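Local coordinates for peroxisomal membrane protein LPX1 (Saccharomyces cerevisiae, PDB 2Y6U) that hydrolyses acyl esters in peroxisomes, with lipase and phospholipase A activity, as an alpha/beta hydrolase, at residues G320-H323 / V327-P330; Q44-S47 / T51-N54; D120-A125 / L152-L157; D93-G98 / V102-R107. One frame throughout, in Å; residues are numbered along the deposited sequence.

Contact 1: G320-H323 / V327-P330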
loop_
_atom_site.group_PDB
_atom_site.type_symbol
_atom_site.label_atom_id
_atom_site.label_comp_id
_atom_site.label_asym_id
_atom_site.label_seq_id
_atom_site.Cartn_x
_atom_site.Cartn_y
_atom_site.Cartn_z
ATOM N N GLY A 320 -18.976 -30.146 10.959
ATOM C CA GLY A 320 -18.036 -30.613 11.995
ATOM C C GLY A 320 -16.781 -29.804 12.246
ATOM O O GLY A 320 -15.920 -30.187 13.112
ATOM N N GLY A 321 -16.592 -28.727 11.453
ATOM C CA GLY A 321 -15.336 -28.029 11.436
ATOM C C GLY A 321 -15.150 -27.082 12.635
ATOM O O GLY A 321 -16.099 -26.469 13.139
ATOM N N SER A 322 -13.908 -26.985 13.068
ATOM C CA SER A 322 -13.526 -26.121 14.142
ATOM C C SER A 322 -12.858 -24.900 13.499
ATOM O O SER A 322 -12.852 -24.705 12.250
ATOM C CB SER A 322 -12.540 -26.879 15.050
ATOM O OG SER A 322 -11.198 -26.806 14.458
ATOM N N HIS A 323 -12.313 -24.057 14.351
ATOM C CA HIS A 323 -11.571 -22.875 13.909
ATOM C C HIS A 323 -10.378 -23.299 13.061
ATOM O O HIS A 323 -9.960 -22.579 12.139
ATOM C CB HIS A 323 -11.178 -22.003 15.090
ATOM C CG HIS A 323 -10.393 -20.781 14.712
ATOM N ND1 HIS A 323 -10.912 -19.760 13.917
ATOM C CD2 HIS A 323 -9.109 -20.443 14.964
ATOM C CE1 HIS A 323 -9.971 -18.847 13.707
ATOM N NE2 HIS A 323 -8.878 -19.233 14.334
ATOM N N VAL A 327 -6.529 -27.184 8.786
ATOM C CA VAL A 327 -5.582 -28.277 9.063
ATOM C C VAL A 327 -6.261 -29.570 9.524
ATOM O O VAL A 327 -5.673 -30.611 9.390
ATOM C CB VAL A 327 -4.458 -27.864 10.020
ATOM C CG1 VAL A 327 -3.696 -26.617 9.398
ATOM C CG2 VAL A 327 -4.945 -27.523 11.427
ATOM N N GLU A 328 -7.478 -29.484 10.057
ATOM C CA GLU A 328 -8.157 -30.675 10.567
ATOM C C GLU A 328 -9.039 -31.377 9.581
ATOM O O GLU A 328 -9.216 -32.580 9.685
ATOM C CB GLU A 328 -8.976 -30.325 11.803
ATOM C CG GLU A 328 -8.120 -29.710 12.876
ATOM C CD GLU A 328 -8.892 -29.308 14.145
ATOM O OE1 GLU A 328 -10.143 -29.215 14.098
ATOM O OE2 GLU A 328 -8.239 -29.061 15.178
ATOM N N ALA A 329 -9.620 -30.648 8.644
ATOM C CA ALA A 329 -10.387 -31.268 7.566
ATOM C C ALA A 329 -9.971 -30.688 6.246
ATOM O O ALA A 329 -10.796 -30.148 5.526
ATOM C CB ALA A 329 -11.941 -31.032 7.814
ATOM N N PRO A 330 -8.664 -30.789 5.873
ATOM C CA PRO A 330 -8.205 -30.157 4.629
ATOM C C PRO A 330 -8.955 -30.682 3.371
ATOM O O PRO A 330 -9.149 -29.928 2.437
ATOM C CB PRO A 330 -6.717 -30.528 4.599
ATOM C CG PRO A 330 -6.677 -31.838 5.361
ATOM C CD PRO A 330 -7.625 -31.648 6.465
HETATM O O HOH W 1 -12.083 -28.988 12.090
#
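Ser322 and Glu328 meet through one oxygen each: the serine OG donates a hydrogen bond to OE1 of Glu328 at 2.7 Å. The approach is not in the plane of the carboxylate, since OG sits 53° out of it and so lies over the group. The second oxygen, OE2, stays 3.8 Å from Ser322 OG. Glu328 gets there because its CG lies beside the backbone N (chi1 -57°) and the chain runs straight on, carrying the carboxylate from the C-terminal end of the short helix 325-328 back to the loop before it. A water bridges the same two residues: it accepts from Ser322 N at 2.9 Å and donates to Glu328 OE1 at 2.8 Å. OE1 is thus gripped twice, and the serine is tied to it directly through its side chain and, by way of the water, through its backbone N. Ser322 OG also accepts from Leu324 N, two residues on, the bond that defines an ST turn. Between them His323 turns away from Glu328, hydrogen-bonds Glu169 through ND1 and stacks on Trp297. A histidine in the loop after the last sheet strand, 313-318, is where alpha/beta hydrolases carry the histidine of the catalytic triad, a role His323 probably fills.

Contact 2: Q44-S47 / T51-N54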
loop_
_atom_site.group_PDB
_atom_site.type_symbol
_atom_site.label_atom_id
_atom_site.label_comp_id
_atom_site.label_asym_id
_atom_site.label_seq_id
_atom_site.Cartn_x
_atom_site.Cartn_y
_atom_site.Cartn_z
ATOM N N GLN A 44 4.291 -26.007 -21.218
ATOM C CA GLN A 44 4.281 -26.395 -22.619
ATOM C C GLN A 44 2.906 -26.978 -23.077
ATOM O O GLN A 44 2.588 -26.962 -24.276
ATOM C CB GLN A 44 5.513 -27.272 -22.943
ATOM C CG GLN A 44 5.714 -28.642 -22.215
ATOM C CD GLN A 44 5.163 -28.773 -20.790
ATOM O OE1 GLN A 44 5.518 -27.997 -19.848
ATOM N NE2 GLN A 44 4.302 -29.794 -20.611
ATOM N N ARG A 45 2.084 -27.447 -22.127
ATOM C CA ARG A 45 0.670 -27.819 -22.402
ATOM C C ARG A 45 -0.303 -26.615 -22.500
ATOM O O ARG A 45 -1.443 -26.790 -22.973
ATOM C CB ARG A 45 0.106 -28.771 -21.329
ATOM C CG ARG A 45 0.630 -30.206 -21.320
ATOM C CD ARG A 45 0.072 -30.965 -20.104
ATOM N NE ARG A 45 -0.092 -32.410 -20.326
ATOM C CZ ARG A 45 -0.129 -33.342 -19.360
ATOM N NH1 ARG A 45 -0.003 -33.025 -18.063
ATOM N NH2 ARG A 45 -0.275 -34.620 -19.694
ATOM N N ARG A 46 0.115 -25.421 -22.061
ATOM C CA ARG A 46 -0.777 -24.244 -22.154
ATOM C C ARG A 46 -0.915 -23.807 -23.640
ATOM O O ARG A 46 0.053 -23.845 -24.408
ATOM C CB ARG A 46 -0.458 -23.091 -21.083
ATOM C CG ARG A 46 0.777 -22.076 -21.269
ATOM C CD ARG A 46 1.188 -21.250 -19.929
ATOM N NE ARG A 46 2.478 -20.504 -20.089
ATOM C CZ ARG A 46 3.123 -19.775 -19.149
ATOM N NH1 ARG A 46 2.650 -19.647 -17.914
ATOM N NH2 ARG A 46 4.274 -19.156 -19.447
ATOM N N SER A 47 -2.156 -23.543 -24.060
ATOM C CA SER A 47 -2.420 -22.869 -25.325
ATOM C C SER A 47 -2.125 -21.391 -25.102
ATOM O O SER A 47 -1.796 -20.980 -23.973
ATOM C CB SER A 47 -3.862 -23.091 -25.788
ATOM O OG SER A 47 -4.808 -22.657 -24.835
ATOM N N THR A 51 -5.707 -19.316 -19.334
ATOM C CA THR A 51 -5.533 -18.446 -18.156
ATOM C C THR A 51 -4.580 -19.085 -17.207
ATOM O O THR A 51 -4.708 -20.255 -16.834
ATOM C CB THR A 51 -6.882 -18.217 -17.473
ATOM O OG1 THR A 51 -7.785 -17.705 -18.425
ATOM C CG2 THR A 51 -6.811 -17.237 -16.360
ATOM N N ARG A 52 -3.612 -18.312 -16.758
ATOM C CA ARG A 52 -2.774 -18.718 -15.714
ATOM C C ARG A 52 -3.482 -18.414 -14.364
ATOM O O ARG A 52 -3.859 -17.276 -14.113
ATOM C CB ARG A 52 -1.498 -17.881 -15.716
ATOM C CG ARG A 52 -0.308 -18.360 -16.528
ATOM C CD ARG A 52 -0.403 -17.920 -17.900
ATOM N NE ARG A 52 0.834 -17.312 -18.420
ATOM C CZ ARG A 52 1.077 -17.100 -19.727
ATOM N NH1 ARG A 52 0.192 -17.470 -20.669
ATOM N NH2 ARG A 52 2.223 -16.509 -20.097
ATOM N N LEU A 53 -3.547 -19.400 -13.478
ATOM C CA LEU A 53 -4.058 -19.161 -12.126
ATOM C C LEU A 53 -2.893 -19.112 -11.192
ATOM O O LEU A 53 -2.024 -19.990 -11.178
ATOM C CB LEU A 53 -5.037 -20.230 -11.633
ATOM C CG LEU A 53 -6.360 -20.392 -12.380
ATOM C CD1 LEU A 53 -7.050 -21.659 -11.916
ATOM C CD2 LEU A 53 -7.280 -19.201 -12.157
ATOM N N ASN A 54 -2.855 -18.051 -10.409
ATOM C CA ASN A 54 -1.852 -17.905 -9.388
ATOM C C ASN A 54 -2.558 -17.888 -8.016
ATOM O O ASN A 54 -3.557 -17.191 -7.859
ATOM C CB ASN A 54 -1.078 -16.574 -9.561
ATOM C CG ASN A 54 -0.366 -16.493 -10.887
ATOM O OD1 ASN A 54 0.340 -17.439 -11.213
ATOM N ND2 ASN A 54 -0.627 -15.466 -11.698
#
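Arg46 holds CG between its backbone N and carbonyl carbon (chi1 77°) and then runs extended from CG to NE, whereas Arg52 has its CG beside the backbone N and bends at chi2 (86°) and again at chi3. The straight chain and the folded one cross at about a right angle, with their guanidinium groups face to face. The planes are 21° apart, and the centres of the Arg46 and Arg52 groups lie 3.4 Å from each other. CZ of Arg52 sits over the middle of the Arg46 group, while CZ of Arg46 falls toward the rim of the Arg52 group, so the two groups lie flat on each other, slightly tilted. Arg46 NH1 comes to 3.0 Å from Arg52 NE and Arg46 NH2 to 3.4 Å from Arg52 NH2, but these are pairs of donors and form no hydrogen bond. The aliphatic part takes a share too, with Arg52 CD at 3.5 Å from Arg46 NH1. A carboxylate makes such closeness of cations intelligible: Asp87 forms a salt bridge with Arg46 NH1 and also touches Arg52, and its negative charge probably offsets theirs. The pair joins the loop after strand 35-40 to the start of strand 51-58, which runs between strands 84-92 and 137-144 in the central sheet.

Contact 3: D120-A125 / L152-L157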
loop_
_atom_site.group_PDB
_atom_site.type_symbol
_atom_site.label_atom_id
_atom_site.label_comp_id
_atom_site.label_asym_id
_atom_site.label_seq_id
_atom_site.Cartn_x
_atom_site.Cartn_y
_atom_site.Cartn_z
ATOM N N ASP A 120 3.631 -6.872 3.446
ATOM C CA ASP A 120 4.667 -7.869 3.103
ATOM C C ASP A 120 4.184 -8.819 1.987
ATOM O O ASP A 120 4.905 -9.103 1.022
ATOM C CB ASP A 120 4.998 -8.681 4.352
ATOM C CG ASP A 120 5.716 -7.818 5.427
ATOM O OD1 ASP A 120 6.305 -6.770 5.070
ATOM O OD2 ASP A 120 5.618 -8.200 6.616
ATOM N N VAL A 121 2.915 -9.239 2.121
ATOM C CA VAL A 121 2.288 -10.107 1.178
ATOM C C VAL A 121 2.278 -9.410 -0.145
ATOM O O VAL A 121 2.580 -10.017 -1.203
ATOM C CB VAL A 121 0.911 -10.528 1.597
ATOM C CG1 VAL A 121 0.206 -11.329 0.412
ATOM C CG2 VAL A 121 0.974 -11.487 2.895
ATOM N N LEU A 122 1.861 -8.154 -0.179
ATOM C CA LEU A 122 1.798 -7.427 -1.433
ATOM C C LEU A 122 3.187 -7.278 -2.071
ATOM O O LEU A 122 3.325 -7.360 -3.292
ATOM C CB LEU A 122 1.159 -6.067 -1.260
ATOM C CG LEU A 122 -0.375 -6.155 -0.940
ATOM C CD1 LEU A 122 -0.847 -4.677 -0.606
ATOM C CD2 LEU A 122 -1.151 -6.733 -2.115
ATOM N N LYS A 123 4.169 -6.965 -1.261
ATOM C CA LYS A 123 5.541 -6.783 -1.763
ATOM C C LYS A 123 5.973 -8.102 -2.517
ATOM O O LYS A 123 6.457 -8.031 -3.621
ATOM C CB LYS A 123 6.495 -6.447 -0.591
ATOM C CG LYS A 123 7.902 -6.074 -1.116
ATOM C CD LYS A 123 8.777 -5.670 0.121
ATOM C CE LYS A 123 10.111 -4.939 -0.204
ATOM N NZ LYS A 123 10.971 -5.993 -0.616
ATOM N N ILE A 124 5.752 -9.231 -1.883
ATOM C CA ILE A 124 6.081 -10.556 -2.461
ATOM C C ILE A 124 5.270 -10.862 -3.747
ATOM O O ILE A 124 5.814 -11.172 -4.814
ATOM C CB ILE A 124 5.880 -11.637 -1.469
ATOM C CG1 ILE A 124 6.920 -11.559 -0.336
ATOM C CG2 ILE A 124 5.983 -13.093 -2.158
ATOM C CD1 ILE A 124 6.578 -12.494 0.922
ATOM N N ALA A 125 3.954 -10.783 -3.619
ATOM C CA ALA A 125 3.080 -11.152 -4.705
ATOM C C ALA A 125 3.136 -10.248 -5.864
ATOM O O ALA A 125 3.084 -10.719 -7.055
ATOM C CB ALA A 125 1.593 -11.267 -4.146
ATOM N N LEU A 152 -8.115 -9.730 3.023
ATOM C CA LEU A 152 -8.928 -8.524 2.930
ATOM C C LEU A 152 -8.112 -7.227 2.887
ATOM O O LEU A 152 -8.324 -6.368 2.025
ATOM C CB LEU A 152 -9.930 -8.465 4.105
ATOM C CG LEU A 152 -11.029 -9.486 4.117
ATOM C CD1 LEU A 152 -11.734 -9.596 5.530
ATOM C CD2 LEU A 152 -12.067 -9.137 2.986
ATOM N N ALA A 153 -7.109 -7.133 3.766
ATOM C CA ALA A 153 -6.287 -5.944 3.807
ATOM C C ALA A 153 -5.459 -5.768 2.548
ATOM O O ALA A 153 -5.276 -4.650 2.100
ATOM C CB ALA A 153 -5.368 -5.931 5.074
ATOM N N CYS A 154 -5.007 -6.884 1.970
ATOM C CA CYS A 154 -4.351 -6.825 0.670
ATOM C C CYS A 154 -5.198 -6.150 -0.355
ATOM O O CYS A 154 -4.706 -5.263 -1.086
ATOM C CB CYS A 154 -4.013 -8.229 0.127
ATOM S SG CYS A 154 -2.525 -8.936 0.996
ATOM N N ASP A 155 -6.436 -6.528 -0.442
ATOM C CA ASP A 155 -7.321 -5.908 -1.461
ATOM C C ASP A 155 -7.567 -4.458 -1.174
ATOM O O ASP A 155 -7.605 -3.617 -2.114
ATOM C CB ASP A 155 -8.625 -6.673 -1.602
ATOM C CG ASP A 155 -9.432 -6.215 -2.838
ATOM O OD1 ASP A 155 -8.960 -6.572 -3.947
ATOM O OD2 ASP A 155 -10.400 -5.419 -2.682
ATOM N N VAL A 156 -7.687 -4.079 0.125
ATOM C CA VAL A 156 -7.876 -2.719 0.488
ATOM C C VAL A 156 -6.719 -1.845 0.025
ATOM O O VAL A 156 -6.900 -0.738 -0.516
ATOM C CB VAL A 156 -8.136 -2.557 2.029
ATOM C CG1 VAL A 156 -8.079 -1.047 2.401
ATOM C CG2 VAL A 156 -9.572 -3.216 2.425
ATOM N N LEU A 157 -5.510 -2.331 0.268
ATOM C CA LEU A 157 -4.342 -1.554 0.010
ATOM C C LEU A 157 -3.920 -1.593 -1.493
ATOM O O LEU A 157 -3.154 -0.762 -1.910
ATOM C CB LEU A 157 -3.146 -2.119 0.809
ATOM C CG LEU A 157 -3.349 -1.912 2.342
ATOM C CD1 LEU A 157 -2.176 -2.631 3.081
ATOM C CD2 LEU A 157 -3.431 -0.380 2.676
#
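Leu122 is the main bump of this helix pair, and it fills the hollow between Cys154 and Leu157, which lie one turn apart on the facing helix. Its two methyls divide the work: CD1 of Leu122 rests on CB of Leu157 at 3.7 Å, and CD2 of Leu122 on CB of Cys154 at 3.9 Å. With CG beside the backbone N (chi1 -69°) and the chain then extended, the fork is carried across to straddle this step. The reverse fit is made by the cysteine, whose SG enters the notch between Val121 and Leu122, 3.7 Å from Val121 CG1 and 4.0 Å from Leu122 CG. The segment axes approach to 10.0 Å and cross at -70°, so the contact is compact, with Leu122 and Cys154 nearest by their CA atoms. In the alpha/beta hydrolase fold these are helices flanking the central sheet; a GxSxG sequence (Gly143, Ser145, Gly147) runs from the end of strand 137-144 into the start of helix 146-157, consistent with the nucleophile elbow. Truncation of Leu122 to an alanine would probably open a gap between Cys154 and Leu157, since both methyls that fill it would be gone. Ala118, one turn before Leu122, also touches Cys154, whereas Val121 leans on Ile92 of strand 84-92. The Leu157 end of the contact is also part of the dimer interface, where this leucine packs on Leu157 of the second subunit.

Contact 4: D93-G98 / V102-R107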
loop_
_atom_site.group_PDB
_atom_site.type_symbol
_atom_site.label_atom_id
_atom_site.label_comp_id
_atom_site.label_asym_id
_atom_site.label_seq_id
_atom_site.Cartn_x
_atom_site.Cartn_y
_atom_site.Cartn_z
ATOM N N ASP A 93 5.611 -17.096 4.814
ATOM C CA ASP A 93 5.689 -17.006 6.277
ATOM C C ASP A 93 5.787 -15.547 6.677
ATOM O O ASP A 93 6.666 -14.776 6.228
ATOM C CB ASP A 93 6.907 -17.662 6.838
ATOM C CG ASP A 93 6.783 -19.164 6.972
ATOM O OD1 ASP A 93 5.694 -19.682 7.206
ATOM O OD2 ASP A 93 7.837 -19.818 6.874
ATOM N N GLN A 94 4.858 -15.129 7.514
ATOM C CA GLN A 94 4.893 -13.755 8.066
ATOM C C GLN A 94 6.216 -13.589 8.839
ATOM O O GLN A 94 6.829 -14.581 9.274
ATOM C CB GLN A 94 3.731 -13.600 9.010
ATOM C CG GLN A 94 2.359 -13.586 8.313
ATOM C CD GLN A 94 2.261 -12.382 7.386
ATOM O OE1 GLN A 94 2.343 -11.230 7.804
ATOM N NE2 GLN A 94 2.055 -12.649 6.117
ATOM N N VAL A 95 6.631 -12.328 9.076
ATOM C CA VAL A 95 7.964 -12.022 9.611
ATOM C C VAL A 95 8.274 -12.725 10.907
ATOM O O VAL A 95 9.435 -13.060 11.150
ATOM C CB VAL A 95 8.208 -10.481 9.815
ATOM C CG1 VAL A 95 8.353 -9.718 8.462
ATOM C CG2 VAL A 95 7.153 -9.880 10.754
ATOM N N ASN A 96 7.245 -12.953 11.744
ATOM C CA ASN A 96 7.449 -13.583 13.010
ATOM C C ASN A 96 7.021 -15.046 13.130
ATOM O O ASN A 96 6.777 -15.530 14.214
ATOM C CB ASN A 96 6.790 -12.677 14.095
ATOM C CG ASN A 96 5.309 -12.598 13.957
ATOM O OD1 ASN A 96 4.780 -12.904 12.904
ATOM N ND2 ASN A 96 4.619 -12.255 15.056
ATOM N N HIS A 97 6.891 -15.698 11.981
ATOM C CA HIS A 97 6.513 -17.103 11.851
ATOM C C HIS A 97 7.541 -17.921 11.013
ATOM O O HIS A 97 8.164 -17.375 10.122
ATOM C CB HIS A 97 5.127 -17.246 11.198
ATOM C CG HIS A 97 3.992 -16.771 12.068
ATOM N ND1 HIS A 97 3.751 -15.418 12.296
ATOM C CD2 HIS A 97 2.980 -17.449 12.672
ATOM C CE1 HIS A 97 2.716 -15.316 13.127
ATOM N NE2 HIS A 97 2.179 -16.513 13.295
ATOM N N GLY A 98 7.626 -19.221 11.251
ATOM C CA GLY A 98 8.273 -20.134 10.281
ATOM C C GLY A 98 9.694 -19.707 9.992
ATOM O O GLY A 98 10.450 -19.350 10.896
ATOM N N VAL A 102 12.986 -17.407 11.838
ATOM C CA VAL A 102 14.361 -17.829 11.971
ATOM C C VAL A 102 15.290 -16.744 11.382
ATOM O O VAL A 102 16.285 -16.384 12.019
ATOM C CB VAL A 102 14.565 -19.256 11.333
ATOM C CG1 VAL A 102 16.072 -19.723 11.312
ATOM C CG2 VAL A 102 13.626 -20.339 12.083
ATOM N N ARG A 103 14.993 -16.260 10.187
ATOM C CA ARG A 103 15.871 -15.218 9.571
ATOM C C ARG A 103 15.946 -13.955 10.454
ATOM O O ARG A 103 16.982 -13.323 10.500
ATOM C CB ARG A 103 15.342 -14.698 8.248
ATOM C CG ARG A 103 15.560 -15.497 6.976
ATOM C CD ARG A 103 16.915 -15.570 6.453
ATOM N NE ARG A 103 17.472 -14.417 5.742
ATOM C CZ ARG A 103 18.491 -14.537 4.864
ATOM N NH1 ARG A 103 18.920 -15.729 4.535
ATOM N NH2 ARG A 103 19.037 -13.498 4.245
ATOM N N ASN A 104 14.800 -13.635 11.089
ATOM C CA ASN A 104 14.585 -12.422 11.846
ATOM C C ASN A 104 14.921 -12.589 13.361
ATOM O O ASN A 104 14.738 -11.640 14.150
ATOM C CB ASN A 104 13.152 -11.971 11.688
ATOM C CG ASN A 104 12.877 -11.469 10.290
ATOM O OD1 ASN A 104 13.756 -10.857 9.713
ATOM N ND2 ASN A 104 11.677 -11.666 9.791
ATOM N N ARG A 105 15.564 -13.697 13.718
ATOM C CA ARG A 105 15.966 -13.887 15.113
ATOM C C ARG A 105 16.723 -12.709 15.656
ATOM O O ARG A 105 17.747 -12.284 15.114
ATOM C CB ARG A 105 16.768 -15.203 15.315
ATOM C CG ARG A 105 15.863 -16.421 15.029
ATOM C CD ARG A 105 14.973 -16.885 16.237
ATOM N NE ARG A 105 14.831 -18.363 16.394
ATOM C CZ ARG A 105 13.698 -19.073 16.177
ATOM N NH1 ARG A 105 12.567 -18.482 15.732
ATOM N NH2 ARG A 105 13.708 -20.404 16.387
ATOM N N GLY A 106 16.248 -12.191 16.795
ATOM C CA GLY A 106 16.875 -11.048 17.467
ATOM C C GLY A 106 16.402 -9.664 16.957
ATOM O O GLY A 106 16.754 -8.686 17.563
ATOM N N ARG A 107 15.721 -9.606 15.816
ATOM C CA ARG A 107 15.249 -8.355 15.235
ATOM C C ARG A 107 13.827 -7.983 15.561
ATOM O O ARG A 107 13.463 -6.811 15.397
ATOM C CB ARG A 107 15.254 -8.405 13.714
ATOM C CG ARG A 107 16.609 -8.686 13.096
ATOM C CD ARG A 107 16.424 -8.846 11.553
ATOM N NE ARG A 107 17.730 -9.252 10.974
ATOM C CZ ARG A 107 17.829 -9.922 9.821
ATOM N NH1 ARG A 107 16.725 -10.251 9.126
ATOM N NH2 ARG A 107 19.026 -10.293 9.388
#
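Asn104 and Val95 supply the stronger of the two hydrogen bonds between the segments: ND2 of Asn104 donates to O of Val95 at 3.0 Å, nearly straight at 171°. The acceptor lies almost exactly in the amide plane of Asn104, while the donor is tilted 20° from the carbonyl plane of Val95. The amide is aimed by its first torsion, which sets CG beside the backbone N (chi1 -70°). A second, weak bond runs from Val102 N to Gly98 O at 3.3 Å; it spans four residues, the helical spacing, in helix 98-103. Within the segments, the type I turn from Gln94 to His97 is closed by His97 N on Gln94 O, 2.9 Å, and so presents the carbonyl of Val95. On the other side Arg107 NH1 donates to Asn104 OD1 at 3.1 Å, in the carbonyl plane of the asparagine.

Van der Waals contact is slighter. Val95 CB lies 3.7 Å from Asn104 ND2, and Val102 CG2 passes 3.5 Å from Gly98 O.

Charge enters through Glu32, which forms salt bridges with Arg103 and Arg107 and offers its backbone O to Asn104 ND2. A leucine in place of Asn104 would probably leave the carbonyls of Val95 and Glu32 without this donor and Arg107 without its amide acceptor. Nearby, Gly106 O accepts from Arg363 of the second subunit. The chemistry implies that one buried amide, used at both ends, fixes the chain leaving helix 98-103 against the turn before it, and that Glu32 probably balances the flanking arginines.

Along the chain the order is contact 2, contact 4, contact 3, contact 1, one after another without overlap. Contacts 2 and 4 lie farthest apart, about 34 Å between centres: contact 2 is at the beginning of strand 51-58, contact 4 follows the end of strand 84-92, its neighbour in the sheet. Contacts 3 and 4 have centres about 19 Å apart yet touch, with Val121 CG2 3.6 Å from Gln94 NE2. Contact 1, at the loop after strand 313-318, stays about 11 Å from contact 4 at the nearest atoms. Contact 3 lies between helices that flank the sheet; contact 1 carries the probable catalytic histidine, while contacts 3 and 4 reach the second subunit.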